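Local coordinates for cell division control protein 45 cdc45 putative (Entamoeba histolytica, PDB 6CC2) that probably acts as the Cdc45 subunit of the replicative helicase in eukaryotic DNA replication, and may switch between conformations that regulate this process, at residues A[78-91]-A[102-116]. Sequence-based numbering, arbitrary orientation.
Sequences HTVFFIDCAGSIDV and FVYIIDSHRPFNKLN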
ATOM      1  N   HIS A  78      26.325  12.745  -1.056  1.00 35.40           N
ATOM      2  CA  HIS A  78      27.319  11.865  -0.464  1.00 44.68           C
ATOM      3  C   HIS A  78      26.748  10.535  -0.001  1.00 37.40           C
ATOM      4  O   HIS A  78      27.507   9.574   0.153  1.00 35.35           O
ATOM      5  CB  HIS A  78      27.994  12.549   0.741  1.00 57.17           C
ATOM      6  CG  HIS A  78      27.070  12.841   1.893  1.00 55.77           C
ATOM      7  ND1 HIS A  78      26.837  11.945   2.913  1.00 51.95           N
ATOM      8  CD2 HIS A  78      26.333  13.938   2.193  1.00 54.29           C
ATOM      9  CE1 HIS A  78      26.004  12.473   3.790  1.00 50.58           C
ATOM     10  NE2 HIS A  78      25.684  13.684   3.378  1.00 53.08           N
ATOM     11  N   THR A  79      25.436  10.450   0.205  1.00 28.75           N
ATOM     12  CA  THR A  79      24.804   9.263   0.727  1.00 25.96           C
ATOM     13  C   THR A  79      23.464   9.105   0.018  1.00 23.66           C
ATOM     14  O   THR A  79      22.778  10.102  -0.233  1.00 26.17           O
ATOM     15  CB  THR A  79      24.558   9.365   2.235  1.00 31.10           C
ATOM     16  OG1 THR A  79      25.782   9.565   2.925  1.00 34.61           O
ATOM     17  CG2 THR A  79      23.918   8.107   2.767  1.00 27.40           C
ATOM     18  N   VAL A  80      23.095   7.865  -0.287  1.00 23.49           N
ATOM     19  CA  VAL A  80      21.759   7.566  -0.800  1.00 26.45           C
ATOM     20  C   VAL A  80      21.122   6.511   0.092  1.00 26.01           C
ATOM     21  O   VAL A  80      21.794   5.586   0.568  1.00 23.47           O
ATOM     22  CB  VAL A  80      21.781   7.090  -2.270  1.00 26.52           C
ATOM     23  CG1 VAL A  80      22.381   8.162  -3.135  1.00 23.01           C
ATOM     24  CG2 VAL A  80      22.531   5.770  -2.404  1.00 30.44           C
ATOM     25  N   PHE A  81      19.823   6.673   0.325  1.00 23.84           N
ATOM     26  CA  PHE A  81      18.978   5.668   0.951  1.00 22.47           C
ATOM     27  C   PHE A  81      17.968   5.199  -0.086  1.00 22.02           C
ATOM     28  O   PHE A  81      17.345   6.028  -0.751  1.00 24.10           O
ATOM     29  CB  PHE A  81      18.221   6.246   2.149  1.00 21.74           C
ATOM     30  CG  PHE A  81      19.059   6.448   3.347  1.00 21.30           C
ATOM     31  CD1 PHE A  81      19.844   7.587   3.480  1.00 24.65           C
ATOM     32  CD2 PHE A  81      19.067   5.505   4.374  1.00 21.46           C
ATOM     33  CE1 PHE A  81      20.606   7.785   4.617  1.00 25.44           C
ATOM     34  CE2 PHE A  81      19.843   5.710   5.505  1.00 21.85           C
ATOM     35  CZ  PHE A  81      20.615   6.839   5.615  1.00 25.39           C
ATOM     36  N   PHE A  82      17.820   3.887  -0.222  1.00 18.36           N
ATOM     37  CA  PHE A  82      16.770   3.275  -1.023  1.00 20.81           C
ATOM     38  C   PHE A  82      15.733   2.731  -0.051  1.00 21.06           C
ATOM     39  O   PHE A  82      16.059   1.899   0.815  1.00 19.49           O
ATOM     40  CB  PHE A  82      17.337   2.166  -1.904  1.00 21.19           C
ATOM     41  CG  PHE A  82      18.388   2.636  -2.887  1.00 25.23           C
ATOM     42  CD1 PHE A  82      18.278   3.865  -3.519  1.00 30.81           C
ATOM     43  CD2 PHE A  82      19.484   1.851  -3.162  1.00 28.73           C
ATOM     44  CE1 PHE A  82      19.238   4.297  -4.424  1.00 31.63           C
ATOM     45  CE2 PHE A  82      20.450   2.273  -4.073  1.00 26.52           C
ATOM     46  CZ  PHE A  82      20.324   3.505  -4.707  1.00 25.45           C
ATOM     47  N   ILE A  83      14.498   3.227  -0.163  1.00 18.78           N
ATOM     48  CA  ILE A  83      13.438   2.917   0.800  1.00 17.79           C
ATOM     49  C   ILE A  83      12.375   2.036   0.144  1.00 19.86           C
ATOM     50  O   ILE A  83      11.710   2.451  -0.814  1.00 20.14           O
ATOM     51  CB  ILE A  83      12.825   4.208   1.367  1.00 18.25           C
ATOM     52  CG1 ILE A  83      13.903   5.021   2.091  1.00 21.64           C
ATOM     53  CG2 ILE A  83      11.657   3.892   2.294  1.00 19.03           C
ATOM     54  CD1 ILE A  83      13.432   6.381   2.585  1.00 27.72           C
ATOM     55  N   ASP A  84      12.211   0.834   0.711  1.00 19.73           N
ATOM     56  CA  ASP A  84      11.215  -0.182   0.303  1.00 20.42           C
ATOM     57  C   ASP A  84      11.440  -0.652  -1.126  1.00 22.37           C
ATOM     58  O   ASP A  84      10.535  -1.128  -1.791  1.00 22.17           O
ATOM     59  CB  ASP A  84       9.773   0.291   0.518  1.00 20.85           C
ATOM     60  CG  ASP A  84       8.892  -0.789   1.196  1.00 28.93           C
ATOM     61  OD1 ASP A  84       9.424  -1.857   1.579  1.00 26.97           O
ATOM     62  OD2 ASP A  84       7.666  -0.568   1.359  1.00 30.16           O
ATOM     63  N   CYS A  85      12.678  -0.548  -1.600  1.00 19.78           N
ATOM     64  CA  CYS A  85      13.098  -1.128  -2.861  1.00 21.78           C
ATOM     65  C   CYS A  85      14.596  -1.397  -2.783  1.00 21.41           C
ATOM     66  O   CYS A  85      15.268  -0.972  -1.837  1.00 21.95           O
ATOM     67  CB  CYS A  85      12.779  -0.209  -4.040  1.00 22.43           C
ATOM     68  SG  CYS A  85      13.596   1.411  -3.983  1.00 22.22           S
ATOM     69  N   ALA A  86      15.089  -2.144  -3.771  1.00 20.45           N
ATOM     70  CA  ALA A  86      16.494  -2.392  -4.050  1.00 22.00           C
ATOM     71  C   ALA A  86      17.113  -3.511  -3.229  1.00 21.09           C
ATOM     72  O   ALA A  86      18.124  -4.087  -3.640  1.00 20.23           O
ATOM     73  CB  ALA A  86      17.332  -1.128  -3.836  1.00 24.46           C
ATOM     74  N   GLY A  87      16.535  -3.846  -2.074  1.00 20.64           N
ATOM     75  CA  GLY A  87      17.158  -4.854  -1.225  1.00 22.73           C
ATOM     76  C   GLY A  87      17.230  -6.234  -1.856  1.00 23.12           C
ATOM     77  O   GLY A  87      18.146  -7.001  -1.567  1.00 21.43           O
ATOM     78  N   SER A  88      16.257  -6.584  -2.699  1.00 23.37           N
ATOM     79  CA  SER A  88      16.176  -7.930  -3.248  1.00 27.71           C
ATOM     80  C   SER A  88      16.636  -8.020  -4.702  1.00 26.68           C
ATOM     81  O   SER A  88      16.505  -9.086  -5.315  1.00 27.13           O
ATOM     82  CB  SER A  88      14.753  -8.469  -3.103  1.00 31.54           C
ATOM     83  OG  SER A  88      14.456  -8.607  -1.709  1.00 32.00           O
ATOM     84  N   ILE A  89      17.221  -6.963  -5.254  1.00 23.41           N
ATOM     85  CA  ILE A  89      17.806  -7.028  -6.582  1.00 24.21           C
ATOM     86  C   ILE A  89      19.322  -6.877  -6.470  1.00 26.14           C
ATOM     87  O   ILE A  89      19.852  -6.451  -5.447  1.00 25.85           O
ATOM     88  CB  ILE A  89      17.219  -5.981  -7.525  1.00 27.71           C
ATOM     89  CG1 ILE A  89      17.568  -4.576  -7.049  1.00 32.16           C
ATOM     90  CG2 ILE A  89      15.713  -6.148  -7.632  1.00 30.99           C
ATOM     91  CD1 ILE A  89      17.321  -3.504  -8.105  1.00 40.87           C
ATOM     92  N   ASP A  90      20.016  -7.211  -7.555  1.00 26.73           N
ATOM     93  CA  ASP A  90      21.476  -7.110  -7.617  1.00 26.94           C
ATOM     94  C   ASP A  90      21.827  -5.646  -7.865  1.00 26.54           C
ATOM     95  O   ASP A  90      21.951  -5.202  -9.004  1.00 29.22           O
ATOM     96  CB  ASP A  90      22.018  -8.031  -8.702  1.00 29.25           C
ATOM     97  CG  ASP A  90      23.535  -8.125  -8.689  1.00 34.69           C
ATOM     98  OD1 ASP A  90      24.179  -7.303  -8.008  1.00 34.79           O
ATOM     99  OD2 ASP A  90      24.076  -9.031  -9.365  1.00 37.28           O
ATOM    100  N   VAL A  91      21.990  -4.893  -6.769  1.00 26.38           N
ATOM    101  CA  VAL A  91      22.173  -3.448  -6.849  1.00 28.39           C
ATOM    102  C   VAL A  91      23.448  -3.092  -7.600  1.00 30.72           C
ATOM    103  O   VAL A  91      23.463  -2.159  -8.415  1.00 30.37           O
ATOM    104  CB  VAL A  91      22.185  -2.839  -5.434  1.00 29.29           C
ATOM    105  CG1 VAL A  91      22.702  -1.402  -5.477  1.00 34.82           C
ATOM    106  CG2 VAL A  91      20.817  -2.886  -4.828  1.00 25.30           C
ATOM    107  N   PHE A 102      28.028   6.498  -0.185  1.00 29.54           N
ATOM    108  CA  PHE A 102      27.484   5.640   0.866  1.00 28.75           C
ATOM    109  C   PHE A 102      26.070   5.235   0.476  1.00 30.00           C
ATOM    110  O   PHE A 102      25.205   6.094   0.276  1.00 30.36           O
ATOM    111  CB  PHE A 102      27.531   6.364   2.214  1.00 28.53           C
ATOM    112  CG  PHE A 102      28.925   6.541   2.740  1.00 31.20           C
ATOM    113  CD1 PHE A 102      29.731   7.564   2.268  1.00 34.97           C
ATOM    114  CD2 PHE A 102      29.435   5.672   3.691  1.00 31.23           C
ATOM    115  CE1 PHE A 102      31.041   7.717   2.737  1.00 38.72           C
ATOM    116  CE2 PHE A 102      30.723   5.816   4.163  1.00 35.58           C
ATOM    117  CZ  PHE A 102      31.533   6.838   3.690  1.00 39.35           C
ATOM    118  N   VAL A 103      25.850   3.929   0.337  1.00 27.45           N
ATOM    119  CA  VAL A 103      24.598   3.374  -0.149  1.00 27.37           C
ATOM    120  C   VAL A 103      23.962   2.582   0.982  1.00 26.25           C
ATOM    121  O   VAL A 103      24.540   1.600   1.460  1.00 27.30           O
ATOM    122  CB  VAL A 103      24.805   2.489  -1.390  1.00 30.22           C
ATOM    123  CG1 VAL A 103      23.487   1.825  -1.785  1.00 29.89           C
ATOM    124  CG2 VAL A 103      25.381   3.315  -2.537  1.00 35.62           C
ATOM    125  N   TYR A 104      22.768   3.008   1.400  1.00 22.56           N
ATOM    126  CA  TYR A 104      22.012   2.325   2.438  1.00 21.56           C
ATOM    127  C   TYR A 104      20.664   1.915   1.887  1.00 19.55           C
ATOM    128  O   TYR A 104      20.053   2.625   1.075  1.00 21.78           O
ATOM    129  CB  TYR A 104      21.839   3.207   3.684  1.00 23.27           C
ATOM    130  CG  TYR A 104      23.158   3.525   4.343  1.00 22.66           C
ATOM    131  CD1 TYR A 104      23.863   2.533   5.014  1.00 24.38           C
ATOM    132  CD2 TYR A 104      23.703   4.795   4.290  1.00 25.76           C
ATOM    133  CE1 TYR A 104      25.095   2.803   5.612  1.00 28.39           C
ATOM    134  CE2 TYR A 104      24.923   5.072   4.885  1.00 27.16           C
ATOM    135  CZ  TYR A 104      25.611   4.079   5.541  1.00 30.55           C
ATOM    136  OH  TYR A 104      26.829   4.340   6.128  1.00 32.44           O
ATOM    137  N   ILE A 105      20.185   0.767   2.347  1.00 19.96           N
ATOM    138  CA  ILE A 105      18.916   0.217   1.901  1.00 20.48           C
ATOM    139  C   ILE A 105      18.068  -0.127   3.119  1.00 19.05           C
ATOM    140  O   ILE A 105      18.513  -0.856   4.012  1.00 19.55           O
ATOM    141  CB  ILE A 105      19.124  -1.022   1.010  1.00 20.88           C
ATOM    142  CG1 ILE A 105      19.898  -0.630  -0.250  1.00 23.45           C
ATOM    143  CG2 ILE A 105      17.772  -1.649   0.661  1.00 18.64           C
ATOM    144  CD1 ILE A 105      20.259  -1.819  -1.133  1.00 25.27           C
ATOM    145  N   ILE A 106      16.842   0.400   3.151  1.00 18.28           N
ATOM    146  CA  ILE A 106      15.850   0.050   4.159  1.00 19.85           C
ATOM    147  C   ILE A 106      14.653  -0.500   3.379  1.00 17.75           C
ATOM    148  O   ILE A 106      13.870   0.262   2.816  1.00 20.44           O
ATOM    149  CB  ILE A 106      15.440   1.234   5.024  1.00 20.32           C
ATOM    150  CG1 ILE A 106      16.641   1.873   5.697  1.00 22.46           C
ATOM    151  CG2 ILE A 106      14.441   0.781   6.117  1.00 22.09           C
ATOM    152  CD1 ILE A 106      16.308   3.150   6.478  1.00 24.64           C
ATOM    153  N   ASP A 107      14.520  -1.818   3.342  1.00 19.32           N
ATOM    154  CA  ASP A 107      13.551  -2.471   2.445  1.00 18.37           C
ATOM    155  C   ASP A 107      12.905  -3.618   3.205  1.00 22.54           C
ATOM    156  O   ASP A 107      13.588  -4.387   3.890  1.00 24.43           O
ATOM    157  CB  ASP A 107      14.272  -2.973   1.185  1.00 19.14           C
ATOM    158  CG  ASP A 107      13.339  -3.495   0.129  1.00 23.03           C
ATOM    159  OD1 ASP A 107      12.115  -3.584   0.392  1.00 23.81           O
ATOM    160  OD2 ASP A 107      13.819  -3.834  -0.985  1.00 25.40           O
ATOM    161  N   SER A 108      11.588  -3.738   3.084  1.00 20.23           N
ATOM    162  CA  SER A 108      10.865  -4.797   3.776  1.00 19.19           C
ATOM    163  C   SER A 108      10.829  -6.120   3.010  1.00 20.97           C
ATOM    164  O   SER A 108      10.440  -7.136   3.595  1.00 19.74           O
ATOM    165  CB  SER A 108       9.420  -4.354   4.064  1.00 22.83           C
ATOM    166  OG  SER A 108       8.688  -4.188   2.852  1.00 22.91           O
ATOM    167  N   HIS A 109      11.219  -6.128   1.733  1.00 22.94           N
ATOM    168  CA  HIS A 109      11.259  -7.375   0.972  1.00 23.27           C
ATOM    169  C   HIS A 109      12.302  -8.331   1.534  1.00 23.29           C
ATOM    170  O   HIS A 109      13.373  -7.911   1.972  1.00 22.11           O
ATOM    171  CB  HIS A 109      11.602  -7.093  -0.494  1.00 22.47           C
ATOM    172  CG  HIS A 109      10.542  -6.339  -1.233  1.00 28.03           C
ATOM    173  ND1 HIS A 109      10.465  -4.961  -1.230  1.00 29.90           N
ATOM    174  CD2 HIS A 109       9.516  -6.776  -2.007  1.00 30.99           C
ATOM    175  CE1 HIS A 109       9.434  -4.581  -1.967  1.00 30.67           C
ATOM    176  NE2 HIS A 109       8.845  -5.663  -2.452  1.00 30.69           N
ATOM    177  N   ARG A 110      11.989  -9.626   1.508  1.00 21.04           N
ATOM    178  CA  ARG A 110      12.942 -10.670   1.883  1.00 21.78           C
ATOM    179  C   ARG A 110      12.786 -11.845   0.928  1.00 24.82           C
ATOM    180  O   ARG A 110      11.704 -12.047   0.365  1.00 23.04           O
ATOM    181  CB  ARG A 110      12.722 -11.172   3.322  1.00 22.41           C
ATOM    182  CG  ARG A 110      12.921 -10.122   4.402  1.00 27.23           C
ATOM    183  CD  ARG A 110      14.398  -9.810   4.615  1.00 27.75           C
ATOM    184  NE  ARG A 110      14.568  -9.004   5.832  1.00 28.89           N
ATOM    185  CZ  ARG A 110      14.291  -7.706   5.907  1.00 28.10           C
ATOM    186  NH1 ARG A 110      14.433  -7.067   7.055  1.00 29.47           N
ATOM    187  NH2 ARG A 110      13.852  -7.052   4.837  1.00 24.22           N
ATOM    188  N   PRO A 111      13.842 -12.651   0.737  1.00 24.51           N
ATOM    189  CA  PRO A 111      15.210 -12.466   1.249  1.00 23.84           C
ATOM    190  C   PRO A 111      15.957 -11.328   0.561  1.00 22.94           C
ATOM    191  O   PRO A 111      15.606 -10.920  -0.536  1.00 22.81           O
ATOM    192  CB  PRO A 111      15.885 -13.797   0.950  1.00 28.43           C
ATOM    193  CG  PRO A 111      15.153 -14.325  -0.238  1.00 31.33           C
ATOM    194  CD  PRO A 111      13.719 -13.916  -0.007  1.00 26.99           C
ATOM    195  N   PHE A 112      16.992 -10.813   1.216  1.00 26.43           N
ATOM    196  CA  PHE A 112      17.907  -9.898   0.550  1.00 24.17           C
ATOM    197  C   PHE A 112      18.656 -10.615  -0.572  1.00 25.47           C
ATOM    198  O   PHE A 112      18.930 -11.820  -0.502  1.00 25.36           O
ATOM    199  CB  PHE A 112      18.904  -9.341   1.551  1.00 23.11           C
ATOM    200  CG  PHE A 112      18.306  -8.439   2.589  1.00 24.00           C
ATOM    201  CD1 PHE A 112      17.467  -7.393   2.229  1.00 26.04           C
ATOM    202  CD2 PHE A 112      18.616  -8.615   3.925  1.00 26.95           C
ATOM    203  CE1 PHE A 112      16.934  -6.549   3.194  1.00 26.89           C
ATOM    204  CE2 PHE A 112      18.088  -7.774   4.890  1.00 26.18           C
ATOM    205  CZ  PHE A 112      17.251  -6.752   4.530  1.00 25.24           C
ATOM    206  N   ASN A 113      18.990  -9.866  -1.617  1.00 24.68           N
ATOM    207  CA  ASN A 113      19.860 -10.400  -2.662  1.00 24.51           C
ATOM    208  C   ASN A 113      21.220 -10.781  -2.078  1.00 25.11           C
ATOM    209  O   ASN A 113      21.830 -10.008  -1.342  1.00 26.40           O
ATOM    210  CB  ASN A 113      20.028  -9.373  -3.782  1.00 24.71           C
ATOM    211  CG  ASN A 113      21.033  -9.816  -4.837  1.00 29.03           C
ATOM    212  OD1 ASN A 113      22.229  -9.616  -4.688  1.00 32.13           O
ATOM    213  ND2 ASN A 113      20.540 -10.424  -5.909  1.00 31.92           N
ATOM    214  N   LYS A 114      21.699 -11.977  -2.425  1.00 26.17           N
ATOM    215  CA  LYS A 114      22.914 -12.498  -1.804  1.00 26.77           C
ATOM    216  C   LYS A 114      24.123 -11.628  -2.115  1.00 29.89           C
ATOM    217  O   LYS A 114      25.017 -11.470  -1.271  1.00 32.63           O
ATOM    218  CB  LYS A 114      23.147 -13.940  -2.232  1.00 36.33           C
ATOM    219  CG  LYS A 114      22.238 -14.937  -1.514  1.00 57.88           C
ATOM    220  CD  LYS A 114      22.285 -16.323  -2.153  1.00 76.48           C
ATOM    221  CE  LYS A 114      23.670 -16.944  -2.068  1.00 85.43           C
ATOM    222  NZ  LYS A 114      23.715 -18.276  -2.735  1.00 88.70           N
ATOM    223  N   LEU A 115      24.193 -11.073  -3.326  1.00 32.25           N
ATOM    224  CA  LEU A 115      25.337 -10.228  -3.656  1.00 33.97           C
ATOM    225  C   LEU A 115      25.247  -8.882  -2.948  1.00 29.33           C
ATOM    226  O   LEU A 115      26.281  -8.275  -2.636  1.00 32.01           O
ATOM    227  CB  LEU A 115      25.446 -10.047  -5.166  1.00 39.28           C
ATOM    228  CG  LEU A 115      25.728 -11.325  -5.950  1.00 48.05           C
ATOM    229  CD1 LEU A 115      25.728 -11.036  -7.450  1.00 55.14           C
ATOM    230  CD2 LEU A 115      27.037 -11.964  -5.540  1.00 48.62           C
ATOM    231  N   ASN A 116      24.027  -8.418  -2.655  1.00 25.13           N
ATOM    232  CA  ASN A 116      23.854  -7.271  -1.765  1.00 25.71           C
ATOM    233  C   ASN A 116      24.399  -7.579  -0.374  1.00 29.47           C
ATOM    234  O   ASN A 116      25.030  -6.726   0.261  1.00 32.75           O
ATOM    235  CB  ASN A 116      22.380  -6.889  -1.659  1.00 27.05           C
ATOM    236  CG  ASN A 116      21.844  -6.166  -2.910  1.00 28.15           C
ATOM    237  OD1 ASN A 116      22.540  -5.992  -3.913  1.00 27.61           O
ATOM    238  ND2 ASN A 116      20.595  -5.753  -2.838  1.00 25.49           N
TER
HETATM  239  O   HOH W   1      15.046  -6.464   0.314  1.00 28.27           O
HETATM  240  O   HOH W   2      13.813  -5.315  -3.299  1.00 28.63           O
HETATM  241  O   HOH W   3      24.719  -6.246  -5.564  1.00 30.94           O
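Asp84 and Asp107 directly follow the adjacent parallel strands 78-83 and 102-106 of a beta-alpha-beta unit in a six-stranded parallel sheet, and their carboxylates fasten the loops beyond. Asp84 OD1 takes two bonds from Ser108: OG at 2.8 Å on the syn lone pair, and the backbone N nearly along the C-O axis. Asp84 OD2 is hydrogen-bonded to Thr32 OG1. The side chain of Asp107 extends with CG trans to the main-chain N (chi1 -172°), which brings OD2 to the type I turn from Ala86 to Ile89, where it accepts Gly87 N at 2.9 Å on its anti lone pair. OD1 of Asp107 receives ND1 of His109 at 2.7 Å, in the imidazole plane, and His109 N from above the carboxylate, closing an Asx turn. Asp107-Ser108-His109 is consistent with the place of the DHH motif in the related RecJ-type phosphoesterases. One water bridges Asp107 OD2 to Ser88 N; a second donates to Ser88 OG and His109 O, and only weakly to Asp107 OD2. Ser88 OG itself donates to Pro111 O.

Farther along, Asn116 OD1 accepts Val91 N in its carbonyl plane at 3.1 Å, while its ND2 makes weak bonds to the carbonyls of Ala86, Gly87 and Ile89. Gly87 O also accepts Asn113 N, the residue whose side chain N-caps helix 114-118.

Six backbone hydrogen bonds join the strands. On one side of the sheet, Tyr104 CD2 sits over a face of the Phe81 ring, the planes inclined at 32°. On the other, Ile105 CG1 meets the Phe82 ring edge, 3.8 Å from Phe82 CD2, and Ile105 CD1 lies 3.9 Å from Val91 CG2.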